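Ribokinase (Staphylococcus aureus, PDB 3RY7) catalyses the magnesium-dependent transfer of a phosphate from ATP to O-5 of D-ribose, a reaction activated by monovalent cations. Local coordinates at residues Asn116-Pro121 and Glu142-Ala147; Ile216-Leu220 and Phe230-Asn234; Thr250-Phe256 and Ala281-Val286. All blocks are in the same frame, centred on the assembly; numbering follows the deposited sequence.

Interaction 1: Asn116-Pro121 and Glu142-Ala147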
# COMPACT_ATOMS: atom_id res chain seq x y z
N ASN A 116 -20.12 -16.77 -11.72
CA ASN A 116 -19.77 -16.02 -12.91
C ASN A 116 -20.06 -16.80 -14.19
O ASN A 116 -20.59 -16.25 -15.15
CB ASN A 116 -18.29 -15.60 -12.92
CG ASN A 116 -17.92 -14.70 -11.76
OD1 ASN A 116 -18.53 -13.65 -11.54
ND2 ASN A 116 -16.89 -15.10 -11.02
N MET A 117 -19.69 -18.07 -14.19
CA MET A 117 -19.85 -18.92 -15.37
C MET A 117 -21.24 -19.57 -15.46
O MET A 117 -21.46 -20.46 -16.29
CB MET A 117 -18.73 -19.95 -15.44
CG MET A 117 -17.35 -19.29 -15.65
SD MET A 117 -17.32 -18.31 -17.17
CE MET A 117 -17.33 -19.61 -18.39
N THR A 118 -22.18 -19.13 -14.63
CA THR A 118 -23.57 -19.54 -14.83
C THR A 118 -24.40 -18.40 -15.43
O THR A 118 -25.62 -18.53 -15.59
CB THR A 118 -24.22 -20.00 -13.52
OG1 THR A 118 -24.46 -18.86 -12.68
CG2 THR A 118 -23.33 -21.04 -12.79
N MET A 119 -23.76 -17.27 -15.75
CA MET A 119 -24.52 -16.13 -16.25
C MET A 119 -25.04 -16.47 -17.63
O MET A 119 -24.28 -16.95 -18.46
CB MET A 119 -23.67 -14.86 -16.31
CG MET A 119 -24.51 -13.65 -16.61
SD MET A 119 -23.59 -12.13 -16.87
CE MET A 119 -23.12 -11.70 -15.19
N THR A 120 -26.34 -16.25 -17.85
CA THR A 120 -27.01 -16.63 -19.11
C THR A 120 -27.53 -15.41 -19.87
O THR A 120 -27.63 -14.30 -19.32
CB THR A 120 -28.26 -17.50 -18.85
OG1 THR A 120 -29.21 -16.72 -18.12
CG2 THR A 120 -27.93 -18.76 -18.07
N PRO A 121 -27.90 -15.60 -21.15
CA PRO A 121 -28.50 -14.49 -21.89
C PRO A 121 -29.73 -13.92 -21.17
O PRO A 121 -29.94 -12.70 -21.19
CB PRO A 121 -28.89 -15.12 -23.22
CG PRO A 121 -27.86 -16.18 -23.41
CD PRO A 121 -27.52 -16.72 -22.03
N GLU A 142 -14.34 -13.81 -18.21
CA GLU A 142 -14.59 -14.57 -16.97
C GLU A 142 -16.10 -14.79 -16.78
O GLU A 142 -16.57 -15.19 -15.70
CB GLU A 142 -13.95 -13.88 -15.76
CG GLU A 142 -12.41 -13.85 -15.88
CD GLU A 142 -11.69 -13.40 -14.61
OE1 GLU A 142 -12.26 -12.60 -13.83
OE2 GLU A 142 -10.54 -13.84 -14.42
N VAL A 143 -16.84 -14.56 -17.86
CA VAL A 143 -18.28 -14.75 -17.91
C VAL A 143 -18.56 -15.47 -19.25
O VAL A 143 -17.70 -15.44 -20.15
CB VAL A 143 -18.95 -13.35 -17.76
CG1 VAL A 143 -19.87 -13.05 -18.90
CG2 VAL A 143 -19.62 -13.17 -16.40
N PRO A 144 -19.71 -16.16 -19.38
CA PRO A 144 -19.80 -17.02 -20.57
C PRO A 144 -20.04 -16.24 -21.86
O PRO A 144 -20.71 -15.21 -21.88
CB PRO A 144 -20.99 -17.94 -20.27
CG PRO A 144 -21.22 -17.81 -18.77
CD PRO A 144 -20.81 -16.41 -18.44
N ILE A 145 -19.46 -16.73 -22.94
CA ILE A 145 -19.60 -16.12 -24.25
C ILE A 145 -21.06 -15.84 -24.68
O ILE A 145 -21.35 -14.74 -25.15
CB ILE A 145 -18.80 -16.91 -25.31
CG1 ILE A 145 -17.30 -16.58 -25.15
CG2 ILE A 145 -19.30 -16.61 -26.74
CD1 ILE A 145 -16.39 -17.58 -25.82
N PRO A 146 -21.98 -16.82 -24.51
CA PRO A 146 -23.38 -16.54 -24.90
C PRO A 146 -23.99 -15.37 -24.12
O PRO A 146 -24.80 -14.62 -24.67
CB PRO A 146 -24.12 -17.86 -24.61
CG PRO A 146 -23.04 -18.92 -24.61
CD PRO A 146 -21.79 -18.21 -24.06
N ALA A 147 -23.58 -15.17 -22.87
CA ALA A 147 -24.04 -13.98 -22.16
C ALA A 147 -23.48 -12.70 -22.78
O ALA A 147 -24.19 -11.69 -22.87
CB ALA A 147 -23.66 -14.04 -20.67
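Met119 packs against Val143, Pro144 and Ala147 and can be followed from root to tip. Its CB sits 3.9 Å from Pro144 CD, its CG lies 4.2 Å from the methyl CB of Ala147, and its SD and CE both come to Val143 CG2, CE at 4.0 Å from it. CG and SD run extended (chi1 -171°, chi2 -174°), which carries the thioether past the proline; the bend at chi3 then turns CE onto the valine, the two side chains crossing at a slant. CG and CD of Pro144 abut carbonyl oxygens: its CG is 3.2 Å from Met119 O and its CD 3.3 Å from Asn116 O. Met117, folded at chi2 and chi3, brings SD to 3.5 Å from Glu142 O. No hydrogen bond joins the segments; carbon and sulfur meet carbonyl oxygens and one another. The polar ends look elsewhere: Asn116 OD1 accepts from Thr11 N, while Glu142 OE1 bonds Ser10 OG and Lys42 N and its OE2 bonds a glycerol, probably from the crystallisation liquor. The loop before helix 121-125 thus packs on the N-terminal turn of helix 145-157, beside Glu142, a probable ribose-binding residue of this PfkB-family kinase.

Interaction 2: Ile216-Leu220 and Phe230-Asn234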
# COMPACT_ATOMS: atom_id res chain seq x y z
N ILE A 216 -14.11 -5.49 -36.61
CA ILE A 216 -13.78 -4.71 -35.41
C ILE A 216 -13.17 -3.37 -35.81
O ILE A 216 -12.13 -3.32 -36.47
CB ILE A 216 -12.81 -5.46 -34.47
CG1 ILE A 216 -13.50 -6.68 -33.84
CG2 ILE A 216 -12.32 -4.52 -33.38
CD1 ILE A 216 -12.77 -7.99 -34.04
N LYS A 217 -13.81 -2.28 -35.40
CA LYS A 217 -13.42 -0.95 -35.86
C LYS A 217 -12.17 -0.37 -35.19
O LYS A 217 -11.46 0.45 -35.78
CB LYS A 217 -14.57 0.02 -35.68
CG LYS A 217 -15.06 0.62 -36.98
CD LYS A 217 -16.01 -0.30 -37.69
CE LYS A 217 -17.35 0.38 -37.88
NZ LYS A 217 -18.03 -0.02 -39.16
N THR A 218 -11.93 -0.76 -33.94
CA THR A 218 -10.82 -0.22 -33.16
C THR A 218 -10.10 -1.33 -32.44
O THR A 218 -10.72 -2.16 -31.76
CB THR A 218 -11.28 0.77 -32.13
OG1 THR A 218 -12.04 1.80 -32.78
CG2 THR A 218 -10.07 1.37 -31.39
N VAL A 219 -8.79 -1.34 -32.59
CA VAL A 219 -7.94 -2.38 -32.04
C VAL A 219 -6.89 -1.76 -31.14
O VAL A 219 -6.22 -0.81 -31.54
CB VAL A 219 -7.24 -3.16 -33.17
CG1 VAL A 219 -6.38 -4.27 -32.60
CG2 VAL A 219 -8.27 -3.72 -34.14
N LEU A 220 -6.77 -2.27 -29.92
CA LEU A 220 -5.64 -1.96 -29.03
C LEU A 220 -4.96 -3.26 -28.66
O LEU A 220 -5.62 -4.25 -28.34
CB LEU A 220 -6.07 -1.30 -27.73
CG LEU A 220 -6.52 0.14 -27.71
CD1 LEU A 220 -7.72 0.34 -28.64
CD2 LEU A 220 -6.85 0.53 -26.27
N PHE A 230 -2.28 0.86 -30.92
CA PHE A 230 -3.64 0.91 -31.43
C PHE A 230 -3.74 1.14 -32.94
O PHE A 230 -2.80 1.61 -33.58
CB PHE A 230 -4.50 1.89 -30.62
CG PHE A 230 -4.43 3.31 -31.08
CD1 PHE A 230 -3.47 4.16 -30.57
CD2 PHE A 230 -5.33 3.80 -32.01
CE1 PHE A 230 -3.40 5.48 -30.97
CE2 PHE A 230 -5.27 5.12 -32.42
CZ PHE A 230 -4.30 5.97 -31.90
N ALA A 231 -4.88 0.77 -33.49
CA ALA A 231 -5.17 0.95 -34.91
C ALA A 231 -6.67 1.09 -35.18
O ALA A 231 -7.51 0.46 -34.51
CB ALA A 231 -4.60 -0.21 -35.71
N THR A 232 -7.00 1.94 -36.15
CA THR A 232 -8.31 1.94 -36.78
C THR A 232 -8.04 1.85 -38.28
O THR A 232 -6.90 1.66 -38.68
CB THR A 232 -9.09 3.23 -36.48
OG1 THR A 232 -8.43 4.35 -37.08
CG2 THR A 232 -9.24 3.43 -34.95
N LYS A 233 -9.07 1.98 -39.10
CA LYS A 233 -8.86 2.03 -40.55
C LYS A 233 -7.98 3.24 -40.90
O LYS A 233 -7.18 3.17 -41.83
CB LYS A 233 -10.19 2.10 -41.31
CG LYS A 233 -10.97 3.40 -41.11
CD LYS A 233 -12.28 3.38 -41.90
CE LYS A 233 -13.08 4.66 -41.70
NZ LYS A 233 -14.38 4.64 -42.46
N ASN A 234 -8.13 4.32 -40.12
CA ASN A 234 -7.42 5.58 -40.35
C ASN A 234 -6.14 5.82 -39.54
O ASN A 234 -5.30 6.64 -39.92
CB ASN A 234 -8.36 6.77 -40.08
CG ASN A 234 -9.46 6.88 -41.11
OD1 ASN A 234 -9.31 6.43 -42.25
ND2 ASN A 234 -10.57 7.50 -40.72
O HOH W 1 -11.76 1.23 -38.26
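A beta hairpin, strands 218-222 and 228-231, forms this contact at the antiparallel margin of the large central sheet. Val219 and Ala231 are its hydrogen-bonded pair: Val219 N donates to Ala231 O at 2.9 Å, and Ala231 N returns a bond to Val219 O at 2.8 Å. The first is the straighter, with an N-H...O angle of 163°. Val219 O also receives a CA-H...O contact from Phe230, whose CA is 3.1 Å away. Next along, Leu220 and Phe230 make a non-hydrogen-bonded pair, where Leu220 CG meets Phe230 CB at 4.0 Å. The phenyl ring takes no part in that touch: with chi1 at 86°, CG stands between the backbone N and the carbonyl carbon, and the ring leads away to Leu271 and Ile275 of helix 271-283. The other face, bearing Val219 and Ala231, packs on Phe211 and Ala208 of helix 201-213. Thr218 and Thr232 lie side by side, Thr218 OG1 3.9 Å from Thr232 CG2, with the Thr218 hydroxyl bonded to Gln268 and that of Thr232 to Gln235 N. Where the strands diverge, a water takes over, donating to Lys217 O (2.6 Å) and accepting from Lys233 N (2.9 Å). Backbone bonds from Thr218 and Leu220 to Ile183, and from Phe230 to Gln237, continue the sheet on both flanks. Helices covering both faces of such a sheet are characteristic of the alpha/beta domain of the ribokinase fold.

Interaction 3: Thr250-Phe256 and Ala281-Val286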
# COMPACT_ATOMS: atom_id res chain seq x y z
N THR A 250 -1.35 -6.19 -9.79
CA THR A 250 -2.00 -5.10 -9.08
C THR A 250 -3.28 -4.64 -9.79
O THR A 250 -3.72 -3.50 -9.61
CB THR A 250 -1.03 -3.92 -9.00
OG1 THR A 250 -0.47 -3.70 -10.30
CG2 THR A 250 0.11 -4.25 -8.04
N ALA A 251 -3.87 -5.52 -10.60
CA ALA A 251 -5.04 -5.14 -11.41
C ALA A 251 -4.74 -3.95 -12.32
O ALA A 251 -5.61 -3.10 -12.53
CB ALA A 251 -6.23 -4.82 -10.51
N ALA A 252 -3.51 -3.87 -12.83
CA ALA A 252 -3.10 -2.75 -13.67
C ALA A 252 -3.80 -2.80 -15.03
O ALA A 252 -4.30 -1.79 -15.52
CB ALA A 252 -1.59 -2.75 -13.86
N GLY A 253 -3.83 -3.99 -15.64
CA GLY A 253 -4.52 -4.20 -16.91
C GLY A 253 -5.97 -3.78 -16.87
O GLY A 253 -6.47 -3.07 -17.76
N ASP A 254 -6.67 -4.19 -15.81
CA ASP A 254 -8.09 -3.90 -15.68
C ASP A 254 -8.29 -2.43 -15.41
O ASP A 254 -9.27 -1.84 -15.87
CB ASP A 254 -8.72 -4.74 -14.57
CG ASP A 254 -8.73 -6.21 -14.90
OD1 ASP A 254 -8.89 -6.56 -16.10
OD2 ASP A 254 -8.57 -7.03 -13.96
N THR A 255 -7.35 -1.85 -14.65
CA THR A 255 -7.38 -0.42 -14.35
C THR A 255 -7.16 0.40 -15.64
O THR A 255 -7.75 1.46 -15.81
CB THR A 255 -6.31 -0.05 -13.28
OG1 THR A 255 -6.58 -0.76 -12.06
CG2 THR A 255 -6.29 1.46 -13.03
N PHE A 256 -6.32 -0.10 -16.54
CA PHE A 256 -6.10 0.57 -17.82
C PHE A 256 -7.41 0.62 -18.62
O PHE A 256 -7.80 1.66 -19.15
CB PHE A 256 -5.01 -0.14 -18.64
CG PHE A 256 -4.94 0.32 -20.07
CD1 PHE A 256 -4.39 1.56 -20.39
CD2 PHE A 256 -5.44 -0.48 -21.11
CE1 PHE A 256 -4.33 1.99 -21.72
CE2 PHE A 256 -5.40 -0.05 -22.43
CZ PHE A 256 -4.84 1.18 -22.74
N ALA A 281 -3.58 5.99 -15.09
CA ALA A 281 -4.35 5.30 -14.06
C ALA A 281 -3.65 4.00 -13.69
O ALA A 281 -3.42 3.73 -12.52
CB ALA A 281 -5.75 5.02 -14.54
N SER A 282 -3.27 3.24 -14.70
CA SER A 282 -2.60 1.96 -14.49
C SER A 282 -1.28 2.06 -13.70
O SER A 282 -0.95 1.17 -12.92
CB SER A 282 -2.35 1.28 -15.84
OG SER A 282 -1.69 0.06 -15.67
N SER A 283 -0.52 3.14 -13.91
CA SER A 283 0.81 3.25 -13.28
C SER A 283 0.70 3.49 -11.77
O SER A 283 1.48 2.93 -11.00
CB SER A 283 1.64 4.36 -13.94
OG SER A 283 1.13 5.63 -13.58
N LEU A 284 -0.29 4.29 -11.38
CA LEU A 284 -0.64 4.55 -9.98
C LEU A 284 -0.84 3.28 -9.16
O LEU A 284 -0.90 3.30 -7.92
CB LEU A 284 -1.92 5.37 -9.94
CG LEU A 284 -1.70 6.83 -10.32
CD1 LEU A 284 -2.97 7.64 -10.12
CD2 LEU A 284 -0.54 7.40 -9.49
N THR A 285 -1.02 2.14 -9.83
CA THR A 285 -1.28 0.92 -9.13
C THR A 285 -0.03 0.22 -8.71
O THR A 285 -0.06 -0.56 -7.83
CB THR A 285 -2.21 -0.15 -9.87
OG1 THR A 285 -1.51 -0.82 -10.91
CG2 THR A 285 -3.50 0.41 -10.34
N VAL A 286 1.06 0.49 -9.37
CA VAL A 286 2.32 -0.13 -8.98
C VAL A 286 3.18 0.87 -8.21
O VAL A 286 4.37 0.63 -7.97
CB VAL A 286 3.09 -0.63 -10.21
CG1 VAL A 286 2.33 -1.76 -10.90
CG2 VAL A 286 3.34 0.51 -11.19
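Thr250 opens the first segment with its hydroxyl against that of Thr285, a close polar contact of 3.1 Å from OG1 to OG1. Thr285 OG1 is held in turn by Ser282 O, to which it donates at 2.9 Å and which Thr285 N also bonds. Thr250 OG1 lies 3.5 Å from Val286 CG1, the two side chains crossing at about a right angle. Asp248 takes the N-H groups of Thr250, Ala252 and Gly253. At the N-cap, Ala251 O is gripped by Thr255 N on one side of the carbonyl plane and by Thr255 OG1, at 2.6 Å, on the other. Ala252 O makes a close polar contact of 3.2 Å with Ser282 OG; with OG opposite its own N (chi1 179°), that hydroxyl is directed at the first turn of the other helix. Thr255 turns its CG2 to Ala281 O (3.7 Å), while its OG1 approaches the Thr285 methyl CG2 tip to tip. Phe256 sends its ring to Asn279 and Leu220. From the second subunit, Ile295 and Pro296 pack on Thr255 and Thr285. The contact thus holds together two segments that probably contribute to the potassium site, next to the start of the helix bearing Asp254, the probable proton acceptor; ion binding might therefore influence catalysis.

Overall arrangement
From the N terminus, the chain first meets interaction 1, where the segment 142-147 returns to 116-121 across two short helices and strand 136-140. Interaction 2 then closes a short hairpin with nine intervening residues, and interaction 3 a wider helical loop, joining the start of helix 252-263 to the end of helix 271-283. The three loops follow in series; none nests or crosses. Interactions 2 and 3 touch, Leu220 CD2 lying 4.1 Å from Phe256 CZ, so the sheet margin packs against helix 252-263. Interaction 1 stands apart, about 7 Å from interaction 3 between nearest atoms, across the chain's centre, near Glu142, a probable ribose ligand.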